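Local coordinates for effector protein B, substrate of the Dot/Icm secretion system (Legionella drancourtii, PDB 4JVS) that probably acts as a GTPase-activating protein on a small Rab-type GTPase of the host, the fragment here being its GAP domain, at residues Pro24-Glu29 / Glu51-Glu56; Gln62-Phe67 / Val128-Leu133; Val120-Leu125 / Ser155-Met160; Asp244-Ile249 / Gln274-Ser279. All coordinates share one frame; numbering follows the deposited sequence.

Contact 1 (Pro24-Glu29 / Glu51-Glu56); sequences PLLQME and ESVRTE
Arg54 lays its guanidinium against Leu25, whose CA stands 4.1 Å above the plane of that group and over its centre. Pro24 C lies over the same face but offset toward the rim. The arginine chain bends at chi3 (-55°), which swings NE back to Leu25 CD1 at 3.4 Å, and the two side chains cross at about a right angle. In Leu25, CG is anti to the backbone N (chi1 -179°); CD1 meets both NE and NH2 of Arg54, and Leu25 CB lies over one face of the guanidinium. Between the backbones runs a single parallel beta bridge centred on Leu25 and Arg54, neither segment being a regular strand; it joins the loops before and after helix 34-45 in the LepB GAP N-terminal subdomain. Arg54 N donates to Pro24 O over 3.1 Å with an N-H...O angle of 165°, and Leu26 N donates to Arg54 O at 3.3 Å, a more bent bond. Leu26 turns inward from the same bridge: its CG touches Val53 CG2 at 3.6 Å, while CD1 reaches Thr55 CG2 at 3.9 Å. The leucine crosses the valine at about a right angle yet lies beside the threonine, pointing the same way. Leu174 and Ile177 back this apolar group from helix 156-177, and Trp41 of helix 34-45 both touches Leu26 and donates its NE1 to Gln27 O.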
loop_
_atom_site.group_PDB
_atom_site.type_symbol
_atom_site.label_atom_id
_atom_site.label_comp_id
_atom_site.label_asym_id
_atom_site.label_seq_id
_atom_site.Cartn_x
_atom_site.Cartn_y
_atom_site.Cartn_z
ATOM N N PRO A 24 10.678 -6.276 28.723
ATOM C CA PRO A 24 11.431 -7.312 28.017
ATOM C C PRO A 24 12.049 -6.786 26.732
ATOM O O PRO A 24 11.537 -5.823 26.167
ATOM C CB PRO A 24 10.361 -8.352 27.696
ATOM C CG PRO A 24 9.105 -7.614 27.694
ATOM C CD PRO A 24 9.233 -6.548 28.718
ATOM N N LEU A 25 13.127 -7.424 26.280
ATOM C CA LEU A 25 13.865 -6.993 25.098
ATOM C C LEU A 25 13.553 -7.878 23.899
ATOM O O LEU A 25 13.876 -9.066 23.895
ATOM C CB LEU A 25 15.366 -7.061 25.382
ATOM C CG LEU A 25 16.370 -6.635 24.311
ATOM C CD1 LEU A 25 16.555 -5.137 24.321
ATOM C CD2 LEU A 25 17.681 -7.316 24.572
ATOM N N LEU A 26 12.925 -7.306 22.882
ATOM C CA LEU A 26 12.661 -8.058 21.665
ATOM C C LEU A 26 13.961 -8.306 20.921
ATOM O O LEU A 26 14.687 -7.365 20.594
ATOM C CB LEU A 26 11.690 -7.307 20.763
ATOM C CG LEU A 26 10.376 -6.894 21.410
ATOM C CD1 LEU A 26 9.535 -6.184 20.383
ATOM C CD2 LEU A 26 9.647 -8.099 21.998
ATOM N N GLN A 27 14.245 -9.576 20.657
ATOM C CA GLN A 27 15.465 -9.961 19.960
ATOM C C GLN A 27 15.183 -10.817 18.734
ATOM O O GLN A 27 14.216 -11.588 18.715
ATOM C CB GLN A 27 16.415 -10.699 20.905
ATOM C CG GLN A 27 17.401 -9.784 21.616
ATOM C CD GLN A 27 18.462 -10.555 22.367
ATOM O OE1 GLN A 27 18.149 -11.371 23.242
ATOM N NE2 GLN A 27 19.727 -10.308 22.029
ATOM N N MET A 28 16.026 -10.722 17.724
ATOM C CA MET A 28 15.802 -11.463 16.508
ATOM C C MET A 28 16.731 -12.627 16.371
ATOM O O MET A 28 17.917 -12.515 16.496
ATOM C CB MET A 28 15.914 -10.574 15.318
ATOM C CG MET A 28 14.873 -9.502 15.301
ATOM S SD MET A 28 14.701 -8.854 13.671
ATOM C CE MET A 28 14.631 -10.328 12.692
ATOM N N GLU A 29 16.124 -13.763 16.110
ATOM C CA GLU A 29 16.693 -15.057 16.348
ATOM C C GLU A 29 17.704 -15.547 15.341
ATOM O O GLU A 29 17.860 -15.002 14.264
ATOM C CB GLU A 29 15.602 -16.092 16.556
ATOM C CG GLU A 29 14.204 -15.530 16.655
ATOM C CD GLU A 29 13.418 -16.147 17.778
ATOM O OE1 GLU A 29 12.850 -17.223 17.596
ATOM O OE2 GLU A 29 13.379 -15.550 18.851
ATOM N N GLU A 51 4.636 -3.477 31.071
ATOM C CA GLU A 51 3.866 -2.310 30.634
ATOM C C GLU A 51 4.632 -1.416 29.645
ATOM O O GLU A 51 4.163 -0.333 29.278
ATOM C CB GLU A 51 3.364 -1.503 31.837
ATOM C CG GLU A 51 4.463 -0.936 32.717
ATOM C CD GLU A 51 4.038 -0.805 34.171
ATOM O OE1 GLU A 51 2.872 -1.143 34.494
ATOM O OE2 GLU A 51 4.879 -0.375 34.991
ATOM N N SER A 52 5.810 -1.877 29.225
ATOM C CA SER A 52 6.502 -1.301 28.071
ATOM C C SER A 52 7.329 -2.388 27.367
ATOM O O SER A 52 7.165 -3.573 27.666
ATOM C CB SER A 52 7.355 -0.090 28.468
ATOM O OG SER A 52 8.702 -0.456 28.722
ATOM N N VAL A 53 8.199 -1.989 26.436
ATOM C CA VAL A 53 8.989 -2.941 25.642
ATOM C C VAL A 53 10.214 -2.266 25.007
ATOM O O VAL A 53 10.167 -1.090 24.672
ATOM C CB VAL A 53 8.112 -3.611 24.543
ATOM C CG1 VAL A 53 7.550 -2.565 23.581
ATOM C CG2 VAL A 53 8.887 -4.686 23.788
ATOM N N ARG A 54 11.306 -3.008 24.844
ATOM C CA ARG A 54 12.534 -2.464 24.265
ATOM C C ARG A 54 12.796 -2.960 22.835
ATOM O O ARG A 54 13.312 -4.065 22.624
ATOM C CB ARG A 54 13.744 -2.775 25.158
ATOM C CG ARG A 54 13.461 -2.655 26.650
ATOM C CD ARG A 54 14.730 -2.501 27.472
ATOM N NE ARG A 54 15.720 -3.558 27.250
ATOM C CZ ARG A 54 15.825 -4.662 27.987
ATOM N NH1 ARG A 54 14.985 -4.875 28.987
ATOM N NH2 ARG A 54 16.770 -5.554 27.728
ATOM N N THR A 55 12.465 -2.114 21.859
ATOM C CA THR A 55 12.589 -2.459 20.452
ATOM C C THR A 55 13.885 -1.941 19.857
ATOM O O THR A 55 14.027 -1.858 18.635
ATOM C CB THR A 55 11.445 -1.843 19.652
ATOM O OG1 THR A 55 11.514 -0.417 19.753
ATOM C CG2 THR A 55 10.108 -2.313 20.187
ATOM N N GLU A 56 14.829 -1.595 20.724
ATOM C CA GLU A 56 16.096 -0.987 20.311
ATOM C C GLU A 56 16.959 -1.940 19.474
ATOM O O GLU A 56 17.648 -1.515 18.549
ATOM C CB GLU A 56 16.882 -0.512 21.544
ATOM C CG GLU A 56 16.055 -0.443 22.850
ATOM C CD GLU A 56 15.007 0.677 22.848
ATOM O OE1 GLU A 56 13.963 0.526 23.525
ATOM O OE2 GLU A 56 15.228 1.710 22.172
#

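Contact 2 (Gln62-Phe67 / Val128-Leu133); sequences QLAKCF and VDPKTL
The first torsions of Phe67 and Val128 bring them together: CG of Phe67 is anti to its backbone N (chi1 163°), and Val128 holds CG1 anti to its own N (chi1 -168°), which leaves CG2 beside that N and directed at the ring. Val128 CG2 approaches Phe67 CD2 at 3.7 Å and CE2 at nearly the same distance, an oblique approach with the side chains crossing at about a right angle. One turn earlier, Ala64 is the centre of the contact. Its CB packs on Val128 O at 3.7 Å and on Pro130 CA at 3.9 Å, and it also borders Val128 CB and, more loosely, Leu133 CD2 at 4.3 Å. The small methyl lets the loop come close, the Ala64 and Pro130 CA atoms being 5.3 Å apart. At the margin the aliphatic part of Lys65 passes across the proline ring, CG to Pro130 CG at 4.0 Å. Within the loop, Asp129 and Thr132 form an Asx motif: Thr132 N reaches Asp129 OD1 (3.0 Å) from above the carboxylate plane, and Thr132 OG1 uses its anti lone pair. Val128 O, beside Ala64, is bonded to Asn68 ND2. Another protein chain packs on Val128 and Thr132 with apolar side chains. Helix 60-80 is thus joined to the loop between helix 118-124 and strand 135-136, with Gln168 and Arg175 of helix 156-177 alongside and Phe34 meeting the Phe67 ring edge-to-face.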
loop_
_atom_site.group_PDB
_atom_site.type_symbol
_atom_site.label_atom_id
_atom_site.label_comp_id
_atom_site.label_asym_id
_atom_site.label_seq_id
_atom_site.Cartn_x
_atom_site.Cartn_y
_atom_site.Cartn_z
ATOM N N GLN A 62 15.733 -6.449 8.653
ATOM C CA GLN A 62 15.789 -7.902 8.818
ATOM C C GLN A 62 14.419 -8.478 9.189
ATOM O O GLN A 62 14.090 -9.601 8.817
ATOM C CB GLN A 62 16.837 -8.313 9.863
ATOM C CG GLN A 62 18.229 -7.697 9.666
ATOM C CD GLN A 62 18.973 -8.219 8.443
ATOM O OE1 GLN A 62 19.216 -9.424 8.311
ATOM N NE2 GLN A 62 19.359 -7.305 7.548
ATOM N N LEU A 63 13.622 -7.713 9.930
ATOM C CA LEU A 63 12.300 -8.175 10.304
ATOM C C LEU A 63 11.461 -8.299 9.044
ATOM O O LEU A 63 10.690 -9.249 8.895
ATOM C CB LEU A 63 11.641 -7.207 11.279
ATOM C CG LEU A 63 10.831 -7.814 12.433
ATOM C CD1 LEU A 63 9.857 -6.799 13.003
ATOM C CD2 LEU A 63 10.109 -9.043 11.988
ATOM N N ALA A 64 11.622 -7.339 8.136
ATOM C CA ALA A 64 10.900 -7.372 6.871
ATOM C C ALA A 64 11.322 -8.546 5.972
ATOM O O ALA A 64 10.459 -9.233 5.423
ATOM C CB ALA A 64 11.025 -6.042 6.142
ATOM N N LYS A 65 12.624 -8.790 5.820
ATOM C CA LYS A 65 13.069 -9.980 5.080
ATOM C C LYS A 65 12.460 -11.238 5.688
ATOM O O LYS A 65 11.976 -12.118 4.983
ATOM C CB LYS A 65 14.596 -10.106 5.048
ATOM C CG LYS A 65 15.305 -8.910 4.396
ATOM C CD LYS A 65 16.740 -8.708 4.927
ATOM C CE LYS A 65 17.381 -7.408 4.402
ATOM N NZ LYS A 65 17.632 -7.404 2.917
ATOM N N CYS A 66 12.464 -11.288 7.010
ATOM C CA CYS A 66 11.974 -12.433 7.762
ATOM C C CYS A 66 10.485 -12.684 7.500
ATOM O O CYS A 66 10.059 -13.822 7.273
ATOM C CB CYS A 66 12.236 -12.195 9.250
ATOM S SG CYS A 66 11.886 -13.577 10.343
ATOM N N PHE A 67 9.693 -11.621 7.526
ATOM C CA PHE A 67 8.278 -11.749 7.210
ATOM C C PHE A 67 8.068 -12.089 5.730
ATOM O O PHE A 67 7.218 -12.915 5.377
ATOM C CB PHE A 67 7.518 -10.473 7.564
ATOM C CG PHE A 67 6.185 -10.381 6.904
ATOM C CD1 PHE A 67 5.124 -11.132 7.368
ATOM C CD2 PHE A 67 5.994 -9.554 5.806
ATOM C CE1 PHE A 67 3.900 -11.060 6.762
ATOM C CE2 PHE A 67 4.776 -9.473 5.200
ATOM C CZ PHE A 67 3.722 -10.229 5.677
ATOM N N VAL A 128 6.733 -6.405 2.454
ATOM C CA VAL A 128 7.246 -5.200 3.080
ATOM C C VAL A 128 8.650 -4.921 2.578
ATOM O O VAL A 128 9.553 -5.739 2.757
ATOM C CB VAL A 128 7.294 -5.340 4.615
ATOM C CG1 VAL A 128 7.553 -4.001 5.254
ATOM C CG2 VAL A 128 6.000 -5.926 5.133
ATOM N N ASP A 129 8.827 -3.764 1.949
ATOM C CA ASP A 129 10.121 -3.352 1.430
ATOM C C ASP A 129 11.094 -3.152 2.574
ATOM O O ASP A 129 10.891 -2.277 3.418
ATOM C CB ASP A 129 9.981 -2.043 0.651
ATOM C CG ASP A 129 11.269 -1.632 -0.029
ATOM O OD1 ASP A 129 11.592 -0.418 -0.028
ATOM O OD2 ASP A 129 11.953 -2.533 -0.567
ATOM N N PRO A 130 12.156 -3.967 2.615
ATOM C CA PRO A 130 13.173 -3.839 3.670
ATOM C C PRO A 130 13.806 -2.435 3.730
ATOM O O PRO A 130 14.076 -1.941 4.822
ATOM C CB PRO A 130 14.216 -4.898 3.278
ATOM C CG PRO A 130 13.441 -5.926 2.497
ATOM C CD PRO A 130 12.388 -5.144 1.751
ATOM N N LYS A 131 13.957 -1.760 2.616
ATOM C CA LYS A 131 14.525 -0.442 2.662
ATOM C C LYS A 131 13.622 0.638 3.156
ATOM O O LYS A 131 13.979 1.412 4.003
ATOM C CB LYS A 131 14.993 -0.039 1.297
ATOM C CG LYS A 131 16.129 -0.838 0.778
ATOM C CD LYS A 131 16.709 -0.162 -0.433
ATOM C CE LYS A 131 16.036 -0.623 -1.700
ATOM N NZ LYS A 131 16.711 -1.810 -2.269
ATOM N N THR A 132 12.447 0.724 2.588
ATOM C CA THR A 132 11.536 1.825 2.929
ATOM C C THR A 132 10.470 1.498 3.977
ATOM O O THR A 132 9.827 2.404 4.510
ATOM C CB THR A 132 10.821 2.367 1.679
ATOM O OG1 THR A 132 9.909 1.377 1.183
ATOM C CG2 THR A 132 11.833 2.702 0.601
ATOM N N LEU A 133 10.268 0.209 4.244
ATOM C CA LEU A 133 9.218 -0.261 5.162
ATOM C C LEU A 133 7.810 0.076 4.679
ATOM O O LEU A 133 6.869 0.143 5.465
ATOM C CB LEU A 133 9.431 0.260 6.582
ATOM C CG LEU A 133 10.596 -0.355 7.345
ATOM C CD1 LEU A 133 10.459 0.012 8.807
ATOM C CD2 LEU A 133 10.616 -1.859 7.157
#

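Contact 3 (Val120-Leu125 / Ser155-Met160); sequences VILRHL and SPWAKM
Leu122 reaches across to Trp157, and its side chain can be followed atom by atom. CB lies 3.5 Å from Trp157 CZ3, at the far end of the indole, with CH2 slightly farther. CG is anti to the backbone N (chi1 -178°), and beyond it the two methyls part company. CD1 sits over one face of the six-membered ring, 4.2 Å from its centroid and 22° off the ring normal, a CH-pi contact offset toward the rim. CD2 turns instead to Met160 CB at 3.8 Å, one turn further along the second helix. The leucine and the tryptophan slide past each other in opposite directions. Two more side chains meet the benzene end of the indole: Ile121 CG2 touches CH2 obliquely at 3.7 Å, and Leu125 CD1 lies near the ring plane, off the edge at CZ2, at 4.3 Å. Phe95 also meets the indole edge-to-face. Helix 156-177 is N-capped by Ser155, whose OG accepts from Ala158 N at 3.3 Å. The side chain of Leu125 touches a basic side chain of another protein chain and is about 9 Å from the bound aluminum fluoride, which places this packing probably behind the face that meets the partner GTPase. With axes 11.3 Å apart and 27° between their directions, this is a near-parallel helix pair whose wide spacing is bridged by a tryptophan, part of the helical core of the LepB GAP N-terminal subdomain.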
loop_
_atom_site.group_PDB
_atom_site.type_symbol
_atom_site.label_atom_id
_atom_site.label_comp_id
_atom_site.label_asym_id
_atom_site.label_seq_id
_atom_site.Cartn_x
_atom_site.Cartn_y
_atom_site.Cartn_z
ATOM N N VAL A 120 1.395 -14.410 -6.950
ATOM C CA VAL A 120 2.265 -13.278 -7.245
ATOM C C VAL A 120 1.594 -11.963 -6.802
ATOM O O VAL A 120 2.213 -11.110 -6.156
ATOM C CB VAL A 120 2.612 -13.226 -8.732
ATOM C CG1 VAL A 120 3.701 -12.224 -8.966
ATOM C CG2 VAL A 120 3.048 -14.598 -9.201
ATOM N N ILE A 121 0.324 -11.818 -7.152
ATOM C CA ILE A 121 -0.483 -10.715 -6.682
ATOM C C ILE A 121 -0.422 -10.658 -5.152
ATOM O O ILE A 121 -0.085 -9.611 -4.576
ATOM C CB ILE A 121 -1.936 -10.859 -7.181
ATOM C CG1 ILE A 121 -1.960 -10.845 -8.717
ATOM C CG2 ILE A 121 -2.816 -9.746 -6.626
ATOM C CD1 ILE A 121 -3.245 -11.362 -9.348
ATOM N N LEU A 122 -0.716 -11.788 -4.503
ATOM C CA LEU A 122 -0.647 -11.880 -3.044
ATOM C C LEU A 122 0.692 -11.402 -2.483
ATOM O O LEU A 122 0.728 -10.586 -1.556
ATOM C CB LEU A 122 -0.897 -13.305 -2.585
ATOM C CG LEU A 122 -0.888 -13.478 -1.068
ATOM C CD1 LEU A 122 -2.044 -12.683 -0.469
ATOM C CD2 LEU A 122 -0.943 -14.962 -0.671
ATOM N N ARG A 123 1.778 -11.849 -3.055
ATOM C CA ARG A 123 3.074 -11.360 -2.676
ATOM C C ARG A 123 3.263 -9.904 -2.923
ATOM O O ARG A 123 3.926 -9.244 -2.192
ATOM C CB ARG A 123 4.120 -12.084 -3.473
ATOM C CG ARG A 123 4.522 -13.388 -2.959
ATOM C CD ARG A 123 5.408 -13.976 -3.972
ATOM N NE ARG A 123 5.857 -15.319 -3.680
ATOM C CZ ARG A 123 5.521 -16.388 -4.387
ATOM N NH1 ARG A 123 6.000 -17.562 -4.082
ATOM N NH2 ARG A 123 4.714 -16.292 -5.405
ATOM N N HIS A 124 2.713 -9.404 -3.998
ATOM C CA HIS A 124 2.896 -8.004 -4.353
ATOM C C HIS A 124 2.214 -7.055 -3.389
ATOM O O HIS A 124 2.780 -6.025 -3.010
ATOM C CB HIS A 124 2.390 -7.740 -5.767
ATOM C CG HIS A 124 3.427 -7.948 -6.823
ATOM N ND1 HIS A 124 4.777 -7.877 -6.561
ATOM C CD2 HIS A 124 3.313 -8.238 -8.142
ATOM C CE1 HIS A 124 5.452 -8.117 -7.671
ATOM N NE2 HIS A 124 4.588 -8.336 -8.645
ATOM N N LEU A 125 0.996 -7.416 -3.000
ATOM C CA LEU A 125 0.137 -6.555 -2.202
ATOM C C LEU A 125 0.459 -6.633 -0.724
ATOM O O LEU A 125 -0.193 -5.971 0.085
ATOM C CB LEU A 125 -1.330 -6.935 -2.398
ATOM C CG LEU A 125 -1.856 -6.655 -3.800
ATOM C CD1 LEU A 125 -3.301 -7.124 -3.968
ATOM C CD2 LEU A 125 -1.708 -5.185 -4.082
ATOM N N SER A 155 -13.009 -16.465 1.711
ATOM C CA SER A 155 -12.204 -17.098 0.679
ATOM C C SER A 155 -10.783 -17.326 1.161
ATOM O O SER A 155 -10.291 -16.585 2.018
ATOM C CB SER A 155 -12.174 -16.218 -0.566
ATOM O OG SER A 155 -11.823 -14.896 -0.213
ATOM N N PRO A 156 -10.117 -18.349 0.605
ATOM C CA PRO A 156 -8.720 -18.605 0.953
ATOM C C PRO A 156 -7.918 -17.329 0.760
ATOM O O PRO A 156 -7.145 -16.981 1.646
ATOM C CB PRO A 156 -8.302 -19.667 -0.066
ATOM C CG PRO A 156 -9.566 -20.342 -0.426
ATOM C CD PRO A 156 -10.591 -19.264 -0.443
ATOM N N TRP A 157 -8.141 -16.638 -0.361
ATOM C CA TRP A 157 -7.504 -15.350 -0.641
ATOM C C TRP A 157 -7.647 -14.370 0.510
ATOM O O TRP A 157 -6.662 -13.790 0.966
ATOM C CB TRP A 157 -8.081 -14.701 -1.903
ATOM C CG TRP A 157 -7.543 -13.332 -2.124
ATOM C CD1 TRP A 157 -8.128 -12.151 -1.768
ATOM C CD2 TRP A 157 -6.284 -12.992 -2.723
ATOM N NE1 TRP A 157 -7.314 -11.094 -2.115
ATOM C CE2 TRP A 157 -6.178 -11.586 -2.704
ATOM C CE3 TRP A 157 -5.240 -13.740 -3.274
ATOM C CZ2 TRP A 157 -5.071 -10.916 -3.217
ATOM C CZ3 TRP A 157 -4.150 -13.075 -3.787
ATOM C CH2 TRP A 157 -4.070 -11.675 -3.755
ATOM N N ALA A 158 -8.876 -14.188 0.980
ATOM C CA ALA A 158 -9.135 -13.244 2.057
ATOM C C ALA A 158 -8.395 -13.641 3.323
ATOM O O ALA A 158 -7.973 -12.775 4.086
ATOM C CB ALA A 158 -10.619 -13.138 2.327
ATOM N N LYS A 159 -8.230 -14.945 3.537
ATOM C CA LYS A 159 -7.538 -15.435 4.724
ATOM C C LYS A 159 -6.032 -15.199 4.651
ATOM O O LYS A 159 -5.406 -14.838 5.650
ATOM C CB LYS A 159 -7.859 -16.914 4.975
ATOM C CG LYS A 159 -9.280 -17.132 5.496
ATOM C CD LYS A 159 -9.688 -18.601 5.544
ATOM C CE LYS A 159 -11.144 -18.766 5.978
ATOM N NZ LYS A 159 -11.537 -20.201 6.063
ATOM N N MET A 160 -5.465 -15.398 3.461
ATOM C CA MET A 160 -4.036 -15.231 3.224
ATOM C C MET A 160 -3.659 -13.771 3.330
ATOM O O MET A 160 -2.643 -13.418 3.929
ATOM C CB MET A 160 -3.677 -15.714 1.827
ATOM C CG MET A 160 -4.029 -17.158 1.574
ATOM S SD MET A 160 -3.055 -18.282 2.581
ATOM C CE MET A 160 -4.104 -19.733 2.503
#

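Contact 4 (Asp244-Ile249 / Gln274-Ser279); sequences DQLATI and QEVDDS
Ser279, Leu246 and Val276 have the most surface buried between helices 244-249 and 274-279: Leu246 packs on Val276, while Ser279 meets Ala247 and Asp244. Leu246 carries CG anti to its carbonyl carbon (chi1 -72°). Its CB contacts Val276 CG2 at 3.6 Å, and the two side chains cross at about a right angle; CD1 goes on to the aliphatic CB of Glu275 at 3.9 Å. Val276 holds CG1 anti to the backbone N, which turns CG2 to Leu246. One turn further along its helix, Ser279 meets a small neighbour: its CB is 4.2 Å from Ala247 CB, and the backbones are close here, Asp244 and Ser279 having their CA atoms 5.6 Å apart. Ser279 OG also donates to Asp244 OD1, although the modelled separation is too short to be trusted in detail and the link is doubtful. The other carboxylate oxygen of Asp244, OD2, accepts from Ala106 N of the short strand 106-107. Its carbonyl O is taken by two donors, Thr248 N at 3.0 Å and Thr248 OG1 at 2.7 Å, from opposite faces of the carbonyl plane. Phe285 lies on both Asp244 and Ala247. An axis separation of 8.1 Å and a crossing angle of -85° mark a nearly perpendicular helix packing, here within the all-helical LepB GAP C-terminal subdomain.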
loop_
_atom_site.group_PDB
_atom_site.type_symbol
_atom_site.label_atom_id
_atom_site.label_comp_id
_atom_site.label_asym_id
_atom_site.label_seq_id
_atom_site.Cartn_x
_atom_site.Cartn_y
_atom_site.Cartn_z
ATOM N N ASP A 244 3.143 -0.642 -22.474
ATOM C CA ASP A 244 3.141 -0.631 -21.021
ATOM C C ASP A 244 2.867 -2.015 -20.417
ATOM O O ASP A 244 3.528 -2.424 -19.461
ATOM C CB ASP A 244 2.119 0.370 -20.498
ATOM C CG ASP A 244 2.633 1.797 -20.513
ATOM O OD1 ASP A 244 3.761 2.030 -21.001
ATOM O OD2 ASP A 244 1.892 2.692 -20.046
ATOM N N GLN A 245 1.882 -2.721 -20.968
ATOM C CA GLN A 245 1.581 -4.082 -20.544
ATOM C C GLN A 245 2.803 -4.988 -20.759
ATOM O O GLN A 245 3.164 -5.803 -19.895
ATOM C CB GLN A 245 0.360 -4.625 -21.300
ATOM C CG GLN A 245 -0.976 -4.494 -20.566
ATOM C CD GLN A 245 -2.185 -4.834 -21.447
ATOM O OE1 GLN A 245 -2.104 -4.801 -22.675
ATOM N NE2 GLN A 245 -3.306 -5.162 -20.816
ATOM N N LEU A 246 3.450 -4.831 -21.909
ATOM C CA LEU A 246 4.567 -5.691 -22.272
ATOM C C LEU A 246 5.782 -5.448 -21.378
ATOM O O LEU A 246 6.426 -6.394 -20.924
ATOM C CB LEU A 246 4.929 -5.502 -23.750
ATOM C CG LEU A 246 3.982 -6.050 -24.826
ATOM C CD1 LEU A 246 4.350 -5.498 -26.183
ATOM C CD2 LEU A 246 4.023 -7.556 -24.859
ATOM N N ALA A 247 6.081 -4.174 -21.130
ATOM C CA ALA A 247 7.169 -3.763 -20.241
ATOM C C ALA A 247 6.922 -4.227 -18.809
ATOM O O ALA A 247 7.854 -4.645 -18.119
ATOM C CB ALA A 247 7.329 -2.251 -20.272
ATOM N N THR A 248 5.670 -4.131 -18.365
ATOM C CA THR A 248 5.271 -4.671 -17.074
ATOM C C THR A 248 5.646 -6.152 -16.956
ATOM O O THR A 248 6.153 -6.592 -15.921
ATOM C CB THR A 248 3.762 -4.496 -16.836
ATOM O OG1 THR A 248 3.448 -3.103 -16.802
ATOM C CG2 THR A 248 3.336 -5.125 -15.509
ATOM N N ILE A 249 5.407 -6.909 -18.023
ATOM C CA ILE A 249 5.732 -8.336 -18.048
ATOM C C ILE A 249 7.247 -8.550 -17.974
ATOM O O ILE A 249 7.733 -9.332 -17.155
ATOM C CB ILE A 249 5.139 -9.047 -19.300
ATOM C CG1 ILE A 249 3.610 -9.099 -19.215
ATOM C CG2 ILE A 249 5.694 -10.442 -19.426
ATOM C CD1 ILE A 249 2.916 -9.662 -20.446
ATOM N N GLN A 274 9.494 -3.267 -30.142
ATOM C CA GLN A 274 9.296 -1.880 -30.448
ATOM C C GLN A 274 8.407 -1.229 -29.451
ATOM O O GLN A 274 8.653 -0.143 -29.015
ATOM C CB GLN A 274 8.578 -1.805 -31.761
ATOM C CG GLN A 274 9.291 -1.007 -32.815
ATOM C CD GLN A 274 8.616 -1.149 -34.134
ATOM O OE1 GLN A 274 7.496 -1.610 -34.209
ATOM N NE2 GLN A 274 9.294 -0.761 -35.185
ATOM N N GLU A 275 7.333 -1.900 -29.112
ATOM C CA GLU A 275 6.444 -1.407 -28.108
ATOM C C GLU A 275 7.080 -1.386 -26.769
ATOM O O GLU A 275 6.831 -0.507 -25.994
ATOM C CB GLU A 275 5.195 -2.227 -28.073
ATOM C CG GLU A 275 4.657 -2.492 -29.447
ATOM C CD GLU A 275 3.367 -1.795 -29.690
ATOM O OE1 GLU A 275 2.377 -2.147 -29.062
ATOM O OE2 GLU A 275 3.340 -0.892 -30.522
ATOM N N VAL A 276 7.864 -2.401 -26.478
ATOM C CA VAL A 276 8.571 -2.478 -25.233
ATOM C C VAL A 276 9.582 -1.392 -25.095
ATOM O O VAL A 276 9.712 -0.838 -24.050
ATOM C CB VAL A 276 9.265 -3.813 -25.062
ATOM C CG1 VAL A 276 10.147 -3.790 -23.841
ATOM C CG2 VAL A 276 8.247 -4.901 -24.911
ATOM N N ASP A 277 10.297 -1.094 -26.161
ATOM C CA ASP A 277 11.328 -0.062 -26.140
ATOM C C ASP A 277 10.778 1.347 -25.900
ATOM O O ASP A 277 11.344 2.115 -25.123
ATOM C CB ASP A 277 12.157 -0.089 -27.431
ATOM C CG ASP A 277 13.388 0.813 -27.359
ATOM O OD1 ASP A 277 13.668 1.526 -28.355
ATOM O OD2 ASP A 277 14.079 0.801 -26.311
ATOM N N ASP A 278 9.686 1.708 -26.560
ATOM C CA ASP A 278 9.210 3.076 -26.403
ATOM C C ASP A 278 8.393 3.274 -25.118
ATOM O O ASP A 278 8.082 4.408 -24.729
ATOM C CB ASP A 278 8.512 3.603 -27.672
ATOM C CG ASP A 278 7.241 2.860 -27.999
ATOM O OD1 ASP A 278 6.391 2.676 -27.098
ATOM O OD2 ASP A 278 7.087 2.473 -29.172
ATOM N N SER A 279 8.061 2.166 -24.459
ATOM C CA SER A 279 7.510 2.236 -23.111
ATOM C C SER A 279 8.637 2.350 -22.087
ATOM O O SER A 279 8.531 3.101 -21.123
ATOM C CB SER A 279 6.627 1.029 -22.812
ATOM O OG SER A 279 5.262 1.407 -22.762
#

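Overall arrangement
Contacts 1, 2 and 3 all lie in the N-terminal subdomain, contact 4 in the C-terminal one. Contact 3, centred about 8 Å from the chain's centre, is fully buried, apolar and aromatic; contact 4, about 22 Å out, is also buried but adds a polar Asp-Ser pair. Contacts 1 and 2 are only partly buried, one depending on backbone bonds and the Arg54 guanidinium against Leu25, the other on Ala64 and a phenylalanine-valine contact. Segments 120-125 and 128-133 adjoin in sequence; contact 3 is formed by helix 156-177 itself, and contacts 1 and 2 lean on it. Contact 1 touches contact 2 through Met28 CE, 3.9 Å from Leu63 N, whereas contacts 1 and 4 occupy opposite sides of the centre.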